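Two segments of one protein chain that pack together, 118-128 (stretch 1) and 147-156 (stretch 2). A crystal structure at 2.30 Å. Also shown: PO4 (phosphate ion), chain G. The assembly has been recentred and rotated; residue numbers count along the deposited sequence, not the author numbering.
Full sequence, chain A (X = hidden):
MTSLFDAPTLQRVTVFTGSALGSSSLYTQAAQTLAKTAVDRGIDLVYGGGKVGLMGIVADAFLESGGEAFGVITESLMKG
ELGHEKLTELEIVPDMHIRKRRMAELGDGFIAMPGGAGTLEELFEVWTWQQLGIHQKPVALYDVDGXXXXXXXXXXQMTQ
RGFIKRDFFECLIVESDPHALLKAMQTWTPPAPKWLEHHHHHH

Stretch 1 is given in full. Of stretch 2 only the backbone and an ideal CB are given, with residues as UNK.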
# COMPACT_ATOMS: atom_id res chain seq x y z
N GLY A 118 3.46 -1.42 6.37
CA GLY A 118 3.00 -0.04 6.59
C GLY A 118 3.69 0.96 5.70
O GLY A 118 3.06 1.90 5.19
N THR A 119 4.98 0.76 5.50
CA THR A 119 5.77 1.68 4.70
C THR A 119 5.39 1.54 3.22
O THR A 119 5.19 2.52 2.52
CB THR A 119 7.31 1.47 4.98
OG1 THR A 119 7.58 1.77 6.37
CG2 THR A 119 8.17 2.34 4.06
N LEU A 120 5.32 0.31 2.77
CA LEU A 120 4.90 -0.01 1.43
C LEU A 120 3.50 0.51 1.12
O LEU A 120 3.29 1.19 0.11
CB LEU A 120 5.00 -1.54 1.17
CG LEU A 120 6.31 -1.97 0.52
CD1 LEU A 120 6.50 -3.47 0.40
CD2 LEU A 120 6.35 -1.42 -0.88
N GLU A 121 2.56 0.24 2.02
CA GLU A 121 1.22 0.79 1.90
C GLU A 121 1.20 2.33 1.74
O GLU A 121 0.48 2.87 0.89
CB GLU A 121 0.39 0.41 3.10
CG GLU A 121 -1.08 0.64 2.98
CD GLU A 121 -1.50 2.07 3.25
OE1 GLU A 121 -0.90 2.70 4.15
OE2 GLU A 121 -2.43 2.58 2.55
N GLU A 122 1.96 3.03 2.57
CA GLU A 122 1.98 4.50 2.47
C GLU A 122 2.49 4.91 1.08
O GLU A 122 1.98 5.84 0.51
CB GLU A 122 2.78 5.16 3.59
CG GLU A 122 1.98 5.41 4.88
CD GLU A 122 2.78 5.26 6.18
OE1 GLU A 122 3.77 4.47 6.21
OE2 GLU A 122 2.42 5.91 7.21
N LEU A 123 3.46 4.18 0.55
CA LEU A 123 4.10 4.55 -0.68
C LEU A 123 3.12 4.38 -1.86
O LEU A 123 3.01 5.24 -2.73
CB LEU A 123 5.37 3.71 -0.88
CG LEU A 123 6.06 3.92 -2.23
CD1 LEU A 123 6.59 5.30 -2.29
CD2 LEU A 123 7.14 2.89 -2.46
N PHE A 124 2.41 3.27 -1.86
CA PHE A 124 1.44 2.99 -2.89
C PHE A 124 0.20 3.88 -2.80
O PHE A 124 -0.45 4.18 -3.82
CB PHE A 124 1.10 1.50 -2.89
CG PHE A 124 2.10 0.67 -3.63
CD1 PHE A 124 2.20 0.79 -5.01
CD2 PHE A 124 2.95 -0.19 -2.98
CE1 PHE A 124 3.12 0.05 -5.72
CE2 PHE A 124 3.88 -0.93 -3.68
CZ PHE A 124 3.97 -0.80 -5.06
N GLU A 125 -0.12 4.28 -1.58
CA GLU A 125 -1.12 5.29 -1.31
C GLU A 125 -0.78 6.63 -2.00
O GLU A 125 -1.62 7.15 -2.78
CB GLU A 125 -1.31 5.42 0.19
CG GLU A 125 -2.31 6.45 0.71
CD GLU A 125 -3.73 6.04 0.52
OE1 GLU A 125 -4.43 5.75 1.52
OE2 GLU A 125 -4.14 6.03 -0.64
N VAL A 126 0.44 7.15 -1.82
CA VAL A 126 0.70 8.44 -2.47
C VAL A 126 0.70 8.29 -3.99
O VAL A 126 0.25 9.19 -4.68
CB VAL A 126 1.94 9.19 -1.95
CG1 VAL A 126 1.89 9.29 -0.44
CG2 VAL A 126 3.23 8.55 -2.40
N TRP A 127 1.16 7.15 -4.51
CA TRP A 127 1.12 6.91 -5.96
C TRP A 127 -0.29 6.85 -6.50
O TRP A 127 -0.60 7.46 -7.51
CB TRP A 127 1.85 5.60 -6.34
CG TRP A 127 3.31 5.75 -6.52
CD1 TRP A 127 3.99 6.89 -6.86
CD2 TRP A 127 4.28 4.72 -6.39
NE1 TRP A 127 5.32 6.62 -6.94
CE2 TRP A 127 5.53 5.30 -6.65
CE3 TRP A 127 4.21 3.37 -6.06
CZ2 TRP A 127 6.71 4.57 -6.61
CZ3 TRP A 127 5.39 2.64 -6.02
CH2 TRP A 127 6.62 3.24 -6.28
N THR A 128 -1.13 6.06 -5.85
CA THR A 128 -2.53 5.99 -6.20
C THR A 128 -3.14 7.40 -6.23
O THR A 128 -4.02 7.65 -7.04
CB THR A 128 -3.31 5.10 -5.21
OG1 THR A 128 -2.70 3.80 -5.16
CG2 THR A 128 -4.76 4.96 -5.61
N UNK A 147 17.66 -1.93 -1.40
CA UNK A 147 16.38 -2.33 -0.79
C UNK A 147 15.17 -2.30 -1.74
O UNK A 147 14.33 -3.19 -1.74
CB UNK A 147 16.09 -1.41 0.40
N UNK A 148 15.07 -1.25 -2.51
CA UNK A 148 13.92 -1.10 -3.35
C UNK A 148 14.06 -1.81 -4.69
O UNK A 148 13.12 -1.85 -5.44
CB UNK A 148 13.65 0.39 -3.57
N UNK A 149 15.19 -2.45 -4.97
CA UNK A 149 15.37 -3.02 -6.32
C UNK A 149 14.30 -4.07 -6.72
O UNK A 149 13.80 -4.02 -7.86
CB UNK A 149 16.75 -3.66 -6.41
N UNK A 150 13.92 -4.96 -5.79
CA UNK A 150 12.90 -5.93 -6.17
C UNK A 150 11.49 -5.34 -6.45
O UNK A 150 10.75 -5.85 -7.29
CB UNK A 150 12.79 -6.97 -5.06
N UNK A 151 11.12 -4.29 -5.75
CA UNK A 151 9.86 -3.60 -6.04
C UNK A 151 9.90 -2.94 -7.39
O UNK A 151 8.89 -2.88 -8.07
CB UNK A 151 9.55 -2.56 -4.96
N UNK A 152 11.05 -2.39 -7.76
CA UNK A 152 11.18 -1.77 -9.07
C UNK A 152 10.98 -2.80 -10.18
O UNK A 152 10.32 -2.52 -11.19
CB UNK A 152 12.55 -1.10 -9.21
N UNK A 153 11.54 -4.00 -9.98
CA UNK A 153 11.29 -5.11 -10.86
C UNK A 153 9.80 -5.38 -10.99
O UNK A 153 9.27 -5.46 -12.11
CB UNK A 153 12.02 -6.36 -10.36
N UNK A 154 9.13 -5.47 -9.84
CA UNK A 154 7.70 -5.69 -9.83
C UNK A 154 6.98 -4.64 -10.66
O UNK A 154 6.13 -5.01 -11.44
CB UNK A 154 7.17 -5.69 -8.39
N UNK A 155 7.33 -3.36 -10.47
CA UNK A 155 6.71 -2.26 -11.16
C UNK A 155 7.01 -2.24 -12.64
O UNK A 155 6.16 -1.88 -13.43
CB UNK A 155 7.15 -0.94 -10.53
N UNK A 156 8.24 -2.57 -12.99
CA UNK A 156 8.65 -2.72 -14.39
C UNK A 156 7.73 -3.79 -15.04
O UNK A 156 7.10 -3.52 -16.07
CB UNK A 156 10.12 -3.11 -14.49
P PO4 G . 5.98 -0.83 9.04
O1 PO4 G . 7.05 -1.38 9.94
O2 PO4 G . 5.19 0.21 9.82
O3 PO4 G . 6.62 -0.14 7.86
O4 PO4 G . 5.11 -1.96 8.63

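The face that stretch 1 turns to its neighbour is apolar: T119 CG2, L120, L123, F124 and W127 line it. The helix axes approach no closer than 13.8 Å and cross at -40°, so side chains from both sides must fill the space between them.

Position 147 precedes the helix, with its CA-to-CB bond toward stretch 1 but nothing of that stretch within 5.5 Å of the ideal CB. A contact would need great reach, and many residues would be tolerated. It is F147, whose ring makes no contact, F147 CE1 lying 6.2 Å from L120 CG at the nearest.

Position 148 also points toward stretch 1, across a wide gap that ends at T119, L120 and L123. A short side chain could not span it; a long apolar or large aromatic one could. The residue is W148, with chi1 m. Its indole reaches L120, CZ3 lying 3.7 Å from L120 CD2, which sits at the ring edge, and CZ3 is 4.1 Å from L123 CD2. T119 CG2 is a looser neighbour at the edge. NE1 finds its hydrogen bond elsewhere in the structure.

Positions 149 and 150 are out of reach, so stretch 1 imposes little on them. At 150, a phi of -66° also permits proline, which is tolerated in the first turn of a helix because its missing NH is not needed there. The residues are Q149 and P150.

Position 151 is the closest to stretch 1 in backbone register, its CA 9.7 Å from that of L120. The ideal CB points toward stretch 1, 5.3 Å from L120 CD2, among L120, L123, F124 and W127. Leucine, isoleucine or methionine would suit this greasy setting; a charge would find no partner. The residue is L151, with chi1 t and chi2 p: CD1 lies 3.7 Å from F124 CZ and 4.0 Å from L120 CD2, and CD2 lies 4.1 Å from L123 CD2 and also 4.2 Å from L120 CD2.

Position 152 points away, and 153 and 154 are out of reach; varied residues would fit. They are L152, whose end comes nearer without contact, E153 and M154.

Position 155, one turn after 151, points toward stretch 1 again. The aromatic rings of F124 and W127 lie beyond a gap, favouring a medium or long apolar side chain. L155 extends with chi1 m and chi2 t, placing CD1 3.6 Å from W127 CH2 and CD2 4.0 Å from F124 CE1, at the phenyl edge.

Position 156 is out of reach, and a polar residue is acceptable. E156 bonds elsewhere in the structure.

Stretch 2 147-156: FWQPLLEMLE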
# COMPACT_ATOMS: atom_id res chain seq x y z
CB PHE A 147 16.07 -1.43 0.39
CG PHE A 147 14.80 -1.77 1.07
CD1 PHE A 147 13.61 -1.20 0.66
CD2 PHE A 147 14.79 -2.65 2.13
CE1 PHE A 147 12.42 -1.53 1.25
CE2 PHE A 147 13.61 -2.96 2.76
CZ PHE A 147 12.42 -2.43 2.31
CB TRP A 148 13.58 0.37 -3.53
CG TRP A 148 13.16 0.99 -2.31
CD1 TRP A 148 13.86 1.90 -1.59
CD2 TRP A 148 11.93 0.79 -1.64
NE1 TRP A 148 13.14 2.28 -0.50
CE2 TRP A 148 11.95 1.61 -0.49
CE3 TRP A 148 10.79 0.01 -1.90
CZ2 TRP A 148 10.88 1.67 0.41
CZ3 TRP A 148 9.72 0.06 -1.00
CH2 TRP A 148 9.77 0.91 0.15
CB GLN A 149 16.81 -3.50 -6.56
CG GLN A 149 17.82 -2.32 -6.64
CD GLN A 149 17.55 -1.37 -7.77
OE1 GLN A 149 17.18 -1.79 -8.85
NE2 GLN A 149 17.76 -0.08 -7.55
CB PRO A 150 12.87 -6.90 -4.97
CG PRO A 150 14.19 -6.70 -4.25
CD PRO A 150 14.59 -5.29 -4.51
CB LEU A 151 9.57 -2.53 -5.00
CG LEU A 151 8.19 -1.90 -5.18
CD1 LEU A 151 7.08 -2.78 -4.61
CD2 LEU A 151 8.22 -0.51 -4.57
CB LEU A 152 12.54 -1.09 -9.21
CG LEU A 152 12.75 0.23 -8.46
CD1 LEU A 152 14.10 0.76 -8.90
CD2 LEU A 152 11.67 1.25 -8.73
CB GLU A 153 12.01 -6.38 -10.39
CG GLU A 153 11.91 -7.55 -11.36
CD GLU A 153 12.43 -7.22 -12.78
OE1 GLU A 153 13.45 -6.48 -12.89
OE2 GLU A 153 11.82 -7.71 -13.77
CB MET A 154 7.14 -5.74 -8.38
CG MET A 154 5.62 -6.07 -8.26
SD MET A 154 5.04 -7.66 -8.96
CE MET A 154 3.28 -7.40 -9.04
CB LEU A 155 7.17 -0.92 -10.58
CG LEU A 155 6.67 -0.59 -9.18
CD1 LEU A 155 7.18 0.80 -8.80
CD2 LEU A 155 5.15 -0.65 -9.09
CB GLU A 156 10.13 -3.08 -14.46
CG GLU A 156 10.73 -3.44 -15.81
CD GLU A 156 10.43 -2.38 -16.85
OE1 GLU A 156 10.04 -2.75 -18.00
OE2 GLU A 156 10.53 -1.19 -16.49
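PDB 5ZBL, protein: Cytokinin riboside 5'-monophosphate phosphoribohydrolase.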